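Local coordinates for protein fatty acid synthase 1, isoform A (PDB 6FN6) that probably carries out the dehydratase, enoyl reductase and ketoreductase steps of fatty acid synthesis, as the modifying region of a multifunctional synthase that uses NADPH, at residues Q43-M48 / G102-P107; V572-L575 / A581-K584. All blocks are in the same frame, centred on the assembly; numbering follows the deposited sequence.

Contact 1: residues Q43-M48 / G102-P107; sequences QTFAKM and GKITIP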
loop_
_atom_site.group_PDB
_atom_site.type_symbol
_atom_site.label_atom_id
_atom_site.label_comp_id
_atom_site.label_asym_id
_atom_site.label_seq_id
_atom_site.Cartn_x
_atom_site.Cartn_y
_atom_site.Cartn_z
ATOM N N GLN A 43 23.956 12.617 -11.682
ATOM C CA GLN A 43 24.882 12.823 -12.788
ATOM C C GLN A 43 24.428 12.123 -14.063
ATOM O O GLN A 43 24.210 12.770 -15.088
ATOM C CB GLN A 43 26.280 12.339 -12.400
ATOM C CG GLN A 43 27.020 13.300 -11.484
ATOM C CD GLN A 43 28.379 12.782 -11.064
ATOM O OE1 GLN A 43 28.681 11.599 -11.216
ATOM N NE2 GLN A 43 29.209 13.671 -10.531
ATOM N N THR A 44 24.277 10.805 -13.997
ATOM C CA THR A 44 23.934 10.022 -15.177
ATOM C C THR A 44 22.614 10.476 -15.789
ATOM O O THR A 44 22.472 10.507 -17.010
ATOM C CB THR A 44 23.837 8.519 -14.852
ATOM O OG1 THR A 44 22.965 8.321 -13.732
ATOM C CG2 THR A 44 25.216 7.950 -14.536
ATOM N N PHE A 45 21.653 10.830 -14.943
ATOM C CA PHE A 45 20.343 11.261 -15.421
ATOM C C PHE A 45 20.435 12.551 -16.228
ATOM O O PHE A 45 19.742 12.715 -17.232
ATOM C CB PHE A 45 19.378 11.447 -14.251
ATOM C CG PHE A 45 17.982 11.805 -14.674
ATOM C CD1 PHE A 45 17.195 10.890 -15.357
ATOM C CD2 PHE A 45 17.453 13.049 -14.383
ATOM C CE1 PHE A 45 15.910 11.214 -15.749
ATOM C CE2 PHE A 45 16.168 13.378 -14.771
ATOM C CZ PHE A 45 15.396 12.459 -15.454
ATOM N N ALA A 46 21.290 13.467 -15.786
ATOM C CA ALA A 46 21.481 14.725 -16.496
ATOM C C ALA A 46 22.216 14.490 -17.811
ATOM O O ALA A 46 21.973 15.175 -18.806
ATOM C CB ALA A 46 22.246 15.711 -15.630
ATOM N N LYS A 47 23.113 13.512 -17.806
ATOM C CA LYS A 47 23.926 13.214 -18.976
ATOM C C LYS A 47 23.053 12.737 -20.138
ATOM O O LYS A 47 23.220 13.188 -21.271
ATOM C CB LYS A 47 24.992 12.172 -18.634
ATOM C CG LYS A 47 26.154 12.135 -19.617
ATOM C CD LYS A 47 27.260 11.204 -19.141
ATOM C CE LYS A 47 28.375 11.082 -20.173
ATOM N NZ LYS A 47 29.090 12.378 -20.378
ATOM N N MET A 48 22.119 11.832 -19.854
ATOM C CA MET A 48 21.257 11.287 -20.901
ATOM C C MET A 48 20.236 12.323 -21.357
ATOM O O MET A 48 19.727 12.248 -22.476
ATOM C CB MET A 48 20.532 10.015 -20.437
ATOM C CG MET A 48 19.946 10.049 -19.035
ATOM S SD MET A 48 19.273 8.451 -18.523
ATOM C CE MET A 48 20.741 7.421 -18.513
ATOM N N GLY A 102 14.295 4.935 -6.145
ATOM C CA GLY A 102 13.626 6.206 -5.949
ATOM C C GLY A 102 13.085 6.784 -7.240
ATOM O O GLY A 102 13.012 6.097 -8.260
ATOM N N LYS A 103 12.719 8.059 -7.196
ATOM C CA LYS A 103 12.166 8.746 -8.356
ATOM C C LYS A 103 12.942 10.033 -8.604
ATOM O O LYS A 103 13.374 10.692 -7.660
ATOM C CB LYS A 103 10.679 9.045 -8.137
ATOM C CG LYS A 103 10.035 9.907 -9.213
ATOM C CD LYS A 103 8.570 10.174 -8.898
ATOM C CE LYS A 103 7.965 11.177 -9.867
ATOM N NZ LYS A 103 6.523 11.421 -9.589
ATOM N N ILE A 104 13.127 10.383 -9.873
ATOM C CA ILE A 104 13.863 11.592 -10.230
ATOM C C ILE A 104 13.222 12.273 -11.433
ATOM O O ILE A 104 12.926 11.630 -12.439
ATOM C CB ILE A 104 15.349 11.276 -10.504
ATOM C CG1 ILE A 104 16.141 12.576 -10.675
ATOM C CG2 ILE A 104 15.497 10.388 -11.743
ATOM C CD1 ILE A 104 17.641 12.385 -10.656
ATOM N N THR A 105 13.007 13.580 -11.322
ATOM C CA THR A 105 12.407 14.354 -12.403
ATOM C C THR A 105 13.012 15.752 -12.482
ATOM O O THR A 105 13.408 16.326 -11.466
ATOM C CB THR A 105 10.882 14.485 -12.229
ATOM O OG1 THR A 105 10.591 15.102 -10.970
ATOM C CG2 THR A 105 10.209 13.122 -12.290
ATOM N N ILE A 106 13.081 16.292 -13.696
ATOM C CA ILE A 106 13.533 17.662 -13.906
ATOM C C ILE A 106 12.325 18.589 -13.792
ATOM O O ILE A 106 11.423 18.534 -14.630
ATOM C CB ILE A 106 14.240 17.820 -15.267
ATOM C CG1 ILE A 106 15.539 17.014 -15.278
ATOM C CG2 ILE A 106 14.528 19.291 -15.559
ATOM C CD1 ILE A 106 16.193 16.898 -16.638
ATOM N N PRO A 107 12.299 19.445 -12.753
ATOM C CA PRO A 107 11.110 20.267 -12.495
ATOM C C PRO A 107 10.901 21.409 -13.486
ATOM O O PRO A 107 11.839 21.836 -14.161
ATOM C CB PRO A 107 11.377 20.824 -11.095
ATOM C CG PRO A 107 12.857 20.907 -11.012
ATOM C CD PRO A 107 13.374 19.722 -11.780
#

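Contact 2: residues V572-L575 / A581-K584; sequences VNAL and ASLK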
loop_
_atom_site.group_PDB
_atom_site.type_symbol
_atom_site.label_atom_id
_atom_site.label_comp_id
_atom_site.label_asym_id
_atom_site.label_seq_id
_atom_site.Cartn_x
_atom_site.Cartn_y
_atom_site.Cartn_z
ATOM N N VAL A 572 17.912 -9.914 34.348
ATOM C CA VAL A 572 18.573 -10.611 33.256
ATOM C C VAL A 572 18.968 -9.597 32.196
ATOM O O VAL A 572 18.214 -8.667 31.902
ATOM C CB VAL A 572 17.675 -11.717 32.672
ATOM C CG1 VAL A 572 18.346 -12.391 31.475
ATOM C CG2 VAL A 572 17.341 -12.742 33.745
ATOM N N ASN A 573 20.155 -9.777 31.628
ATOM C CA ASN A 573 20.648 -8.878 30.599
ATOM C C ASN A 573 21.399 -9.648 29.523
ATOM O O ASN A 573 22.105 -10.613 29.813
ATOM C CB ASN A 573 21.564 -7.820 31.216
ATOM C CG ASN A 573 21.976 -6.752 30.221
ATOM O OD1 ASN A 573 21.294 -6.519 29.223
ATOM N ND2 ASN A 573 23.103 -6.101 30.488
ATOM N N ALA A 574 21.227 -9.217 28.277
ATOM C CA ALA A 574 21.999 -9.751 27.165
ATOM C C ALA A 574 23.201 -8.845 26.929
ATOM O O ALA A 574 23.060 -7.751 26.384
ATOM C CB ALA A 574 21.142 -9.850 25.916
ATOM N N LEU A 575 24.377 -9.299 27.349
ATOM C CA LEU A 575 25.578 -8.470 27.290
ATOM C C LEU A 575 25.999 -8.158 25.852
ATOM O O LEU A 575 26.283 -7.007 25.518
ATOM C CB LEU A 575 26.717 -9.168 28.031
ATOM C CG LEU A 575 26.385 -9.609 29.461
ATOM C CD1 LEU A 575 27.607 -10.209 30.144
ATOM C CD2 LEU A 575 25.815 -8.458 30.289
ATOM N N ALA A 581 24.156 -16.784 24.511
ATOM C CA ALA A 581 24.885 -17.321 25.653
ATOM C C ALA A 581 25.226 -16.188 26.620
ATOM O O ALA A 581 25.584 -16.426 27.775
ATOM C CB ALA A 581 26.146 -18.037 25.196
ATOM N N SER A 582 25.122 -14.956 26.132
ATOM C CA SER A 582 25.450 -13.777 26.919
ATOM C C SER A 582 24.365 -13.453 27.947
ATOM O O SER A 582 24.561 -12.601 28.815
ATOM C CB SER A 582 25.668 -12.579 25.995
ATOM O OG SER A 582 24.510 -12.312 25.227
ATOM N N LEU A 583 23.214 -14.113 27.840
ATOM C CA LEU A 583 22.129 -13.898 28.793
ATOM C C LEU A 583 22.548 -14.339 30.191
ATOM O O LEU A 583 22.771 -15.524 30.437
ATOM C CB LEU A 583 20.871 -14.652 28.362
ATOM C CG LEU A 583 20.121 -14.066 27.165
ATOM C CD1 LEU A 583 19.150 -15.081 26.589
ATOM C CD2 LEU A 583 19.388 -12.798 27.572
ATOM N N LYS A 584 22.656 -13.380 31.103
ATOM C CA LYS A 584 23.073 -13.679 32.466
ATOM C C LYS A 584 22.356 -12.775 33.468
ATOM O O LYS A 584 21.915 -11.679 33.126
ATOM C CB LYS A 584 24.591 -13.513 32.610
ATOM C CG LYS A 584 25.422 -14.515 31.810
ATOM C CD LYS A 584 26.909 -14.366 32.116
ATOM C CE LYS A 584 27.750 -15.438 31.433
ATOM N NZ LYS A 584 27.865 -15.227 29.962
#

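Contact 1: residues Q43-M48 / G102-P107
Phe45, on helix 34-48, lays the face of its ring over Ile104 of strand 98-105. The methyl CG2 of Ile104 sits above the middle of the ring, 3.9 Å from the centroid of Phe45 and only 6° off the ring normal, a CH-pi contact with almost no offset. CG1 and CD1 of Ile104 lie over the same face, CD1 displaced toward the CG-CD2 side and 3.8 Å from CD2 of Phe45. Further out, CG1 of Ile106 approaches CE2 of Phe45 at 3.7 Å, slanting in where the chain has already left the strand. The phenylalanine reaches this far because CG stands anti to the backbone N (chi1 -176°), which sends the ring out from the helix toward the strand.

Behind this first layer, Phe83 of strand 76-83 meets the Phe45 ring with the planes inclined at about 35° and also touches Ile104, so both partners share one aromatic neighbour. Backbone hydrogen bonds of Ile104 with Gly88, just before strand 89-93, and of Thr105 with Val59 of strand 58-65 hold this strand in its sheet. With a serine in place of Phe45, Ile104 CG2 would probably lose the surface it rests on, and a gap would open between helix and strand. The helix here belongs to the predicted N-terminal hotdog fold of the dehydratase, in which a beta-sheet wraps a central helix. No hydrogen bond joins the two segments, so their attachment rests on the CH-pi contact and on apolar burial, with Phe45 and Ile104 buried and Ile106 exposed.

Contact 2: residues V572-L575 / A581-K584
Leu583 has CG anti to its own carbonyl carbon (chi1 -73°), a turn that carries CD2 across to the neighbouring strand, 3.8 Å from CB of Ala574. The same methyl lies 4.1 Å from CG1 of Val572. This small apolar cluster is backed by helix 876-885, where Phe880 touches Leu583 and Val876 touches Val572.

The backbones are tied by a reciprocal pair of hydrogen bonds: Asn573 N to Lys584 O at 3.0 Å, and Lys584 N to Asn573 O at 3.1 Å. Both are fairly straight, with N-H...O angles of 158° and 165°. Next along, Ala574 and Leu583 form a non-hydrogen-bonded pair, with CA of Leu583 making a CA-H...O contact to Asn573 O at 3.4 Å. Past the ladder, Leu575 packs its CG 3.6 Å from Ser582 O. The Ser582 hydroxyl lies within hydrogen-bonding distance of the loop carbonyl oxygens of Asp579 and Val576, its one proton shared or given to one. Lys584 folds back so that NZ makes a weak bond to Ala581 O. These features mark the loop end of an antiparallel beta hairpin, strands 570-574 and 583-587, its apolar face against a helix of the zinc-binding dehydrogenase family region, consistent with the enoyl reductase part.

Contact 1 is mostly buried, with only Ile106 at the surface, and it joins a helix to a strand within the predicted N-terminal hotdog fold. Contact 2 is partly buried and joins two strands of one hairpin. They share no helix or strand: their centres lie 50 Å apart, their nearest atoms about 36 Å. The chemistry follows from the elements joined. In 43-48 / 102-107 a helix packs on a sheet and apolar side chains do the joining; in 572-575 / 581-584 paired strand backbones supply the polar bonds, with a few aliphatic groups on one face. Neither contact touches the partner subunit, and both lie away from the predicted catalytic residues of the dehydratase.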